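Local coordinates for UPF0130 protein PH1069 (Pyrococcus horikoshii, PDB 2IT3) that probably methylates the N-4 position of a wybutosine precursor at position 37 of tRNA(Phe), using S-adenosyl-L-methionine as methyl donor, at the interface of chains A and B. Residues are numbered along the deposited sequence; one frame, centred on the assembly and turned at random. Chains: chain A/B, UPF0130 protein PH1069.

Contact 1 and contact 2 belong to one two-fold symmetric interface, the centres of their C-alpha atoms about 39 Å apart. They share no residue: contact 1 pairs strand 134-138 with its copy and adds helix 115-127 and the N-terminal stretch, including the start of helix 6-27, whereas contact 2 lays helix 167-194 of chain B against strands 98-104 and 153-159 of chain A. Contact 1 is apolar around a backbone pairing near the two-fold axis; contact 2 and its twin lie far along it, one on each side. Anchoring at two levels could limit splaying of the chains, although the structure alone does not show a biological dimer.

Contact 1: the interface of chains A and B. Residues chain A 5, 115, 135, 138; chain B 6, 115, 135, 138.
A:Ile135 and B:Ile135 meet across an antiparallel beta bridge, where strand 134-138 of one TYW3-family chain pairs with its own copy. Each backbone nitrogen donates to the other residue's carbonyl oxygen: A:Ile135 N lies 3.1 Å from B:Ile135 O, and B:Ile135 N lies 3.0 Å from A:Ile135 O. Both bonds are nearly straight (167° at the hydrogen in the first) and probably help fix the register of the two strands.

Beside this bridge, helices 115-127 bring their leucines together tip to tip. In A:Leu115, CB holds CG anti to the backbone N (chi1 -153°), some way off the staggered value, and the fork is thereby presented to chain B. CG lies 3.9 Å from B:Ile138 CD1. Beyond it the branches part: CD1 packs on B:Ile138 CD1 at 3.6 Å, the two side chains crossing at about a right angle, while CD2 turns to the in-plane edge of the B:Arg6 guanidinium, 3.4 Å from NH2. Both methyls also border B:Leu115 CD2, at the outer limit of contact. An alanine here would probably leave B:Ile138 CD1 without its leucine cover and the guanidinium edge without its methyl neighbour, opening a gap between helix 115-127 of chain A and B:Ile138.

On the opposing leucine, B:Leu115, CD1 takes A:Ile138 CD1 in the twin of the leucine-isoleucine crossing, and CD2 touches the selenium of A:Met5, a selenomethionine, at 3.5 Å. The selenomethionine side chain runs extended through chi2, and the bend at chi3 (-85°) turns CE back toward the methyl that the selenium already touches, with CE 3.8 Å from B:Leu115 CD2. Deeper, toward the bridge, A:Ile135 CD1 closes on B:Ile138 CD1 at 3.7 Å, again at roughly a right angle, and the same B:Ile138 methyl is thus shared between A:Leu115 and A:Ile135.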
HETATM    1  N   MSE A   5       6.838  14.738 -24.264  1.00 54.41           N
HETATM    2  CA  MSE A   5       5.634  13.919 -24.223  1.00 55.04           C
HETATM    3  C   MSE A   5       4.332  14.673 -24.018  1.00 51.96           C
HETATM    4  O   MSE A   5       4.303  15.736 -23.400  1.00 51.66           O
HETATM    5  CB  MSE A   5       5.769  12.857 -23.147  1.00 54.50           C
HETATM    6  CG  MSE A   5       6.845  11.858 -23.445  1.00 57.13           C
HETATM    7 SE   MSE A   5       6.925  10.609 -22.038  1.00 63.05          SE
HETATM    8  CE  MSE A   5       8.082  11.577 -20.829  1.00 61.34           C
ATOM      9  N   LEU A 115       8.975  14.248 -16.614  1.00 33.23           N
ATOM     10  CA  LEU A 115       9.415  13.042 -15.932  1.00 33.85           C
ATOM     11  C   LEU A 115      10.429  13.429 -14.860  1.00 34.06           C
ATOM     12  O   LEU A 115      10.447  12.875 -13.760  1.00 33.94           O
ATOM     13  CB  LEU A 115      10.050  12.095 -16.953  1.00 33.67           C
ATOM     14  CG  LEU A 115      10.024  10.596 -16.656  1.00 35.41           C
ATOM     15  CD1 LEU A 115       8.601  10.157 -16.367  1.00 38.11           C
ATOM     16  CD2 LEU A 115      10.591   9.837 -17.842  1.00 34.28           C
ATOM     17  N   ILE A 135       5.106   7.011  -9.017  1.00 28.48           N
ATOM     18  CA  ILE A 135       4.411   7.549 -10.174  1.00 28.76           C
ATOM     19  C   ILE A 135       3.230   6.594 -10.392  1.00 30.73           C
ATOM     20  O   ILE A 135       3.411   5.431 -10.755  1.00 29.77           O
ATOM     21  CB  ILE A 135       5.340   7.583 -11.403  1.00 28.04           C
ATOM     22  CG1 ILE A 135       6.357   8.710 -11.229  1.00 26.69           C
ATOM     23  CG2 ILE A 135       4.545   7.812 -12.672  1.00 30.17           C
ATOM     24  CD1 ILE A 135       7.364   8.808 -12.356  1.00 22.66           C
ATOM     25  N   ILE A 138       0.443   7.552 -16.091  1.00 37.63           N
ATOM     26  CA  ILE A 138       0.900   8.393 -17.187  1.00 38.09           C
ATOM     27  C   ILE A 138      -0.033   8.267 -18.384  1.00 38.72           C
ATOM     28  O   ILE A 138      -0.173   7.214 -18.991  1.00 39.06           O
ATOM     29  CB  ILE A 138       2.307   7.956 -17.615  1.00 37.75           C
ATOM     30  CG1 ILE A 138       3.351   8.337 -16.559  1.00 35.92           C
ATOM     31  CG2 ILE A 138       2.689   8.668 -18.924  1.00 39.63           C
ATOM     32  CD1 ILE A 138       4.766   7.935 -16.989  1.00 37.25           C
TER
ATOM     33  N   ARG B   6      18.291   6.652 -20.939  1.00 55.72           N
ATOM     34  CA  ARG B   6      19.315   6.134 -20.050  1.00 53.16           C
ATOM     35  C   ARG B   6      19.037   4.678 -19.700  1.00 50.21           C
ATOM     36  O   ARG B   6      19.858   3.794 -19.909  1.00 49.88           O
ATOM     37  CB  ARG B   6      19.320   6.986 -18.780  1.00 53.72           C
ATOM     38  CG  ARG B   6      17.923   7.136 -18.176  1.00 54.82           C
ATOM     39  CD  ARG B   6      17.393   8.568 -18.306  1.00 58.47           C
ATOM     40  NE  ARG B   6      15.928   8.582 -18.246  1.00 58.28           N
ATOM     41  CZ  ARG B   6      15.311   9.755 -18.480  1.00 58.59           C
ATOM     42  NH1 ARG B   6      16.022  10.836 -18.753  1.00 58.42           N
ATOM     43  NH2 ARG B   6      13.977   9.820 -18.444  1.00 59.86           N
ATOM     44  N   LEU B 115       9.218   3.719 -21.236  1.00 35.96           N
ATOM     45  CA  LEU B 115       8.178   4.240 -20.371  1.00 37.98           C
ATOM     46  C   LEU B 115       6.846   3.638 -20.808  1.00 37.53           C
ATOM     47  O   LEU B 115       6.030   3.258 -19.979  1.00 37.77           O
ATOM     48  CB  LEU B 115       8.136   5.766 -20.484  1.00 38.82           C
ATOM     49  CG  LEU B 115       7.338   6.544 -19.438  1.00 40.05           C
ATOM     50  CD1 LEU B 115       7.872   6.223 -18.036  1.00 42.30           C
ATOM     51  CD2 LEU B 115       7.452   8.041 -19.732  1.00 39.33           C
ATOM     52  N   ILE B 135       4.827   2.839 -11.067  1.00 30.99           N
ATOM     53  CA  ILE B 135       6.223   2.948 -11.464  1.00 30.00           C
ATOM     54  C   ILE B 135       6.928   3.351 -10.185  1.00 30.83           C
ATOM     55  O   ILE B 135       6.758   4.470  -9.697  1.00 31.74           O
ATOM     56  CB  ILE B 135       6.421   4.029 -12.557  1.00 29.51           C
ATOM     57  CG1 ILE B 135       5.747   3.557 -13.854  1.00 31.07           C
ATOM     58  CG2 ILE B 135       7.902   4.306 -12.759  1.00 26.92           C
ATOM     59  CD1 ILE B 135       5.916   4.478 -15.047  1.00 29.29           C
ATOM     60  N   ILE B 138      12.505   5.554 -11.572  1.00 37.25           N
ATOM     61  CA  ILE B 138      13.072   5.789 -12.882  1.00 38.24           C
ATOM     62  C   ILE B 138      14.449   6.352 -12.596  1.00 39.61           C
ATOM     63  O   ILE B 138      14.578   7.339 -11.872  1.00 39.19           O
ATOM     64  CB  ILE B 138      12.276   6.829 -13.679  1.00 37.64           C
ATOM     65  CG1 ILE B 138      10.823   6.379 -13.823  1.00 36.06           C
ATOM     66  CG2 ILE B 138      12.915   7.016 -15.053  1.00 37.48           C
ATOM     67  CD1 ILE B 138       9.968   7.360 -14.569  1.00 33.01           C
TER

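Contact 2: the interface of chains A and B. Residues chain A 98, 100, 156, 159; chain B 172, 176.
The ammonium group of B:Lys172 meets the carboxylate of A:Glu159 in a salt bridge, NZ donating to OE1 at 2.7 Å. NZ comes from the syn side of that oxygen, 23° out of the carboxylate plane, and the two side chains cross at about a right angle. B:Lys172 bends at chi2 (-55°) and then runs straight to its tip, while A:Glu159 sets CG anti to the backbone N (chi1 -167°) to reach from the end of strand 153-159 toward helix 167-194.

One helical turn further along, B:Ile176 points into an apolar surface of chain A. Its CG1 lies 4.1 Å from A:Leu156 CD2, and CG2 passes the six-membered part of A:Trp100 at 4.2 Å from CZ2. CD1 reaches tip to tip toward the A:Gln98 amide, where it lies 3.9 Å from CD; the closer approach to NE2 is doubtful.

Contacts within chain A steady this surface. A:Trp100 NE1 donates to A:Gln98 OE1 at 3.1 Å, with the oxygen in the indole plane although NE1 is tilted well out of the amide carbonyl plane, which probably limits the amide's rotation. A:Leu156 CD1 covers one indole face, 4.1 Å above it and toward the rim. Combining a charged pair with looser apolar contacts around B:Ile176, the site joins helix 167-194 of one chain to strands 98-104 and 153-159 of the other, and probably helps hold the deposited dimer together.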
ATOM      1  N   GLN A  98     -17.837  -8.209   7.782  1.00 34.36           N
ATOM      2  CA  GLN A  98     -16.655  -8.163   8.620  1.00 33.58           C
ATOM      3  C   GLN A  98     -16.483  -6.753   9.160  1.00 31.73           C
ATOM      4  O   GLN A  98     -16.721  -5.774   8.457  1.00 34.20           O
ATOM      5  CB  GLN A  98     -15.438  -8.547   7.795  1.00 33.68           C
ATOM      6  CG  GLN A  98     -15.739  -9.623   6.769  1.00 37.00           C
ATOM      7  CD  GLN A  98     -14.595  -9.815   5.805  1.00 41.36           C
ATOM      8  OE1 GLN A  98     -13.952  -8.844   5.381  1.00 37.74           O
ATOM      9  NE2 GLN A  98     -14.337 -11.066   5.440  1.00 40.10           N
ATOM     10  N   TRP A 100     -13.992  -3.940  10.545  1.00 27.53           N
ATOM     11  CA  TRP A 100     -12.599  -3.509  10.469  1.00 26.63           C
ATOM     12  C   TRP A 100     -12.319  -2.152  11.090  1.00 27.20           C
ATOM     13  O   TRP A 100     -13.120  -1.230  10.985  1.00 27.33           O
ATOM     14  CB  TRP A 100     -12.133  -3.395   9.009  1.00 27.46           C
ATOM     15  CG  TRP A 100     -12.204  -4.650   8.216  1.00 28.25           C
ATOM     16  CD1 TRP A 100     -13.307  -5.176   7.611  1.00 27.92           C
ATOM     17  CD2 TRP A 100     -11.135  -5.582   7.996  1.00 26.83           C
ATOM     18  NE1 TRP A 100     -12.992  -6.384   7.034  1.00 29.14           N
ATOM     19  CE2 TRP A 100     -11.668  -6.657   7.255  1.00 26.57           C
ATOM     20  CE3 TRP A 100      -9.780  -5.613   8.356  1.00 29.70           C
ATOM     21  CZ2 TRP A 100     -10.889  -7.763   6.864  1.00 29.31           C
ATOM     22  CZ3 TRP A 100      -9.004  -6.712   7.967  1.00 27.57           C
ATOM     23  CH2 TRP A 100      -9.563  -7.769   7.232  1.00 28.41           C
ATOM     24  N   LEU A 156      -9.040  -6.601  11.998  1.00 26.36           N
ATOM     25  CA  LEU A 156     -10.313  -7.329  11.985  1.00 26.80           C
ATOM     26  C   LEU A 156     -10.786  -7.381  13.432  1.00 27.55           C
ATOM     27  O   LEU A 156     -10.078  -7.898  14.283  1.00 28.18           O
ATOM     28  CB  LEU A 156     -10.111  -8.758  11.479  1.00 27.92           C
ATOM     29  CG  LEU A 156     -11.336  -9.676  11.546  1.00 27.05           C
ATOM     30  CD1 LEU A 156     -12.312  -9.342  10.400  1.00 21.81           C
ATOM     31  CD2 LEU A 156     -10.872 -11.132  11.448  1.00 26.47           C
ATOM     32  N   GLU A 159     -17.256 -10.066  13.165  1.00 36.08           N
ATOM     33  CA  GLU A 159     -17.971 -10.469  11.969  1.00 37.93           C
ATOM     34  C   GLU A 159     -19.431 -10.741  12.278  1.00 37.77           C
ATOM     35  O   GLU A 159     -19.778 -11.192  13.370  1.00 37.26           O
ATOM     36  CB  GLU A 159     -17.354 -11.719  11.329  1.00 38.45           C
ATOM     37  CG  GLU A 159     -17.897 -11.970   9.918  1.00 41.51           C
ATOM     38  CD  GLU A 159     -17.575 -13.346   9.375  1.00 46.49           C
ATOM     39  OE1 GLU A 159     -18.080 -14.341   9.936  1.00 48.48           O
ATOM     40  OE2 GLU A 159     -16.824 -13.437   8.381  1.00 49.95           O
TER
ATOM     41  N   LYS B 172     -11.686 -17.057  12.926  1.00 28.03           N
ATOM     42  CA  LYS B 172     -12.046 -16.132  11.852  1.00 29.70           C
ATOM     43  C   LYS B 172     -10.825 -15.497  11.206  1.00 27.79           C
ATOM     44  O   LYS B 172     -10.725 -15.382   9.991  1.00 29.31           O
ATOM     45  CB  LYS B 172     -12.920 -15.026  12.429  1.00 30.00           C
ATOM     46  CG  LYS B 172     -14.404 -15.382  12.410  1.00 36.17           C
ATOM     47  CD  LYS B 172     -14.912 -15.761  11.021  1.00 39.58           C
ATOM     48  CE  LYS B 172     -16.334 -16.331  11.077  1.00 40.49           C
ATOM     49  NZ  LYS B 172     -16.767 -16.705   9.732  1.00 39.13           N
ATOM     50  N   ILE B 176     -10.381 -15.593   7.283  1.00 28.92           N
ATOM     51  CA  ILE B 176     -10.291 -14.366   6.489  1.00 28.18           C
ATOM     52  C   ILE B 176      -8.942 -14.261   5.794  1.00 26.92           C
ATOM     53  O   ILE B 176      -8.871 -13.928   4.617  1.00 27.78           O
ATOM     54  CB  ILE B 176     -10.457 -13.100   7.361  1.00 28.06           C
ATOM     55  CG1 ILE B 176     -11.841 -13.085   8.016  1.00 31.22           C
ATOM     56  CG2 ILE B 176     -10.263 -11.860   6.504  1.00 30.60           C
ATOM     57  CD1 ILE B 176     -12.984 -13.113   7.026  1.00 28.98           C
TER